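Local atomic coordinates of endoglucanase A (Clostridium cellulolyticum, PDB entry 1EDG), a protein that hydrolyses internal beta-1,4-glucosidic bonds of cellulose through its family 5 glycoside hydrolase catalytic domain. Residues Asn294-Ser298 against Arg299-Val303. Numbering follows the deposited sequence.
Sequences NKYTS and RGIPV
The backbone N-H groups of Ile301 and Gly300 turn back to the carbonyls of Tyr296 and Thr297, and the chain leaves its helix in a Schellman motif. The two diagnostic bonds are present. Ile301 N reaches Tyr296 O at 3.1 Å and is nearly straight. Gly300 N reaches Thr297 O at 2.9 Å, which closes a type I turn from Thr297 to Gly300. Gly300 has the positive phi (82°) expected of the C' residue. Tyr296 O also accepts from Arg299 N, a more bent bond at 3.0 Å, and its two donors approach from opposite faces of the carbonyl plane.

A side-chain bond spans the same turn. Arg299 NH1 donates to Lys295 O over 2.9 Å, almost head-on to the carbonyl (C=O...N 169°), with the oxygen in the guanidinium plane. The side chain is bent at chi3 (51°), which helps turn the guanidinium back toward the helix and bring NH1 to Lys295 O, at a helix terminus where the dipole would be expected to suit a positive charge.

Apolar contacts gather round Tyr296. Ile301 CG2 lies 3.8 Å from Tyr296 CD1, while Ile301 CD1 sits at the ring edge, in plane; Lys295 CG covers part of one face. Val303 CG2 packs against Tyr296 CB at 3.6 Å and also meets Thr297 CG2.

Hydrogen bonds from Tyr296 OH to Ala231 O and from Thr297 OG1 to Arg333 O tie the helix end to its surroundings. Residues 299-302 connect helix 279-297 to strand 303-308 of the TIM barrel, with Tyr296 and Val303 resting on Val251 of the adjacent parallel strand 249-254 and Thr297 against Met23 of helix 21-29.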
loop_
_atom_site.group_PDB
_atom_site.type_symbol
_atom_site.label_atom_id
_atom_site.label_comp_id
_atom_site.label_asym_id
_atom_site.label_seq_id
_atom_site.Cartn_x
_atom_site.Cartn_y
_atom_site.Cartn_z
ATOM N N ASN A 294 -9.446 17.736 -1.635
ATOM C CA ASN A 294 -10.793 18.283 -1.709
ATOM C C ASN A 294 -11.882 17.322 -1.271
ATOM O O ASN A 294 -12.807 17.706 -0.554
ATOM C CB ASN A 294 -11.081 18.785 -3.122
ATOM C CG ASN A 294 -10.197 19.956 -3.514
ATOM O OD1 ASN A 294 -9.803 20.763 -2.667
ATOM N ND2 ASN A 294 -9.877 20.054 -4.798
ATOM N N LYS A 295 -11.745 16.062 -1.663
ATOM C CA LYS A 295 -12.742 15.061 -1.335
ATOM C C LYS A 295 -12.619 14.459 0.060
ATOM O O LYS A 295 -13.629 14.158 0.702
ATOM C CB LYS A 295 -12.711 13.953 -2.395
ATOM C CG LYS A 295 -13.773 12.879 -2.240
ATOM C CD LYS A 295 -15.169 13.463 -2.333
ATOM C CE LYS A 295 -16.241 12.381 -2.224
ATOM N NZ LYS A 295 -16.236 11.455 -3.402
ATOM N N TYR A 296 -11.396 14.324 0.558
ATOM C CA TYR A 296 -11.203 13.679 1.848
ATOM C C TYR A 296 -10.422 14.380 2.947
ATOM O O TYR A 296 -10.988 14.708 3.994
ATOM C CB TYR A 296 -10.595 12.281 1.653
ATOM C CG TYR A 296 -11.475 11.309 0.895
ATOM C CD1 TYR A 296 -12.678 10.863 1.441
ATOM C CD2 TYR A 296 -11.110 10.840 -0.371
ATOM C CE1 TYR A 296 -13.500 9.981 0.752
ATOM C CE2 TYR A 296 -11.931 9.948 -1.075
ATOM C CZ TYR A 296 -13.126 9.528 -0.501
ATOM O OH TYR A 296 -13.962 8.659 -1.156
ATOM N N THR A 297 -9.120 14.578 2.744
ATOM C CA THR A 297 -8.295 15.155 3.805
ATOM C C THR A 297 -8.675 16.548 4.307
ATOM O O THR A 297 -8.585 16.809 5.508
ATOM C CB THR A 297 -6.780 15.032 3.507
ATOM O OG1 THR A 297 -6.456 15.746 2.312
ATOM C CG2 THR A 297 -6.398 13.565 3.325
ATOM N N SER A 298 -9.163 17.414 3.421
ATOM C CA SER A 298 -9.577 18.757 3.844
ATOM C C SER A 298 -10.758 18.644 4.814
ATOM O O SER A 298 -10.989 19.536 5.641
ATOM C CB SER A 298 -9.979 19.620 2.642
ATOM O OG SER A 298 -11.131 19.102 1.996
ATOM N N ARG A 299 -11.491 17.536 4.701
ATOM C CA ARG A 299 -12.647 17.262 5.536
ATOM C C ARG A 299 -12.313 16.360 6.716
ATOM O O ARG A 299 -13.220 15.894 7.416
ATOM C CB ARG A 299 -13.753 16.611 4.701
ATOM C CG ARG A 299 -14.242 17.440 3.532
ATOM C CD ARG A 299 -15.178 16.620 2.650
ATOM N NE ARG A 299 -16.244 15.985 3.424
ATOM C CZ ARG A 299 -16.549 14.693 3.365
ATOM N NH1 ARG A 299 -15.873 13.880 2.560
ATOM N NH2 ARG A 299 -17.523 14.206 4.117
ATOM N N GLY A 300 -11.030 16.056 6.910
ATOM C CA GLY A 300 -10.651 15.226 8.042
ATOM C C GLY A 300 -10.790 13.714 7.931
ATOM O O GLY A 300 -10.820 13.026 8.959
ATOM N N ILE A 301 -10.921 13.197 6.711
ATOM C CA ILE A 301 -11.021 11.750 6.488
ATOM C C ILE A 301 -9.627 11.326 6.032
ATOM O O ILE A 301 -9.110 11.842 5.036
ATOM C CB ILE A 301 -12.076 11.413 5.411
ATOM C CG1 ILE A 301 -13.464 11.829 5.911
ATOM C CG2 ILE A 301 -12.073 9.913 5.109
ATOM C CD1 ILE A 301 -14.484 11.909 4.832
ATOM N N PRO A 302 -8.987 10.403 6.776
ATOM C CA PRO A 302 -7.638 9.947 6.422
ATOM C C PRO A 302 -7.491 9.174 5.113
ATOM O O PRO A 302 -8.356 8.364 4.750
ATOM C CB PRO A 302 -7.232 9.116 7.638
ATOM C CG PRO A 302 -8.517 8.580 8.138
ATOM C CD PRO A 302 -9.468 9.734 8.000
ATOM N N VAL A 303 -6.377 9.433 4.426
ATOM C CA VAL A 303 -6.028 8.777 3.168
ATOM C C VAL A 303 -4.538 8.402 3.214
ATOM O O VAL A 303 -3.701 9.168 3.712
ATOM C CB VAL A 303 -6.257 9.705 1.946
ATOM C CG1 VAL A 303 -5.885 8.972 0.652
ATOM C CG2 VAL A 303 -7.710 10.172 1.879
#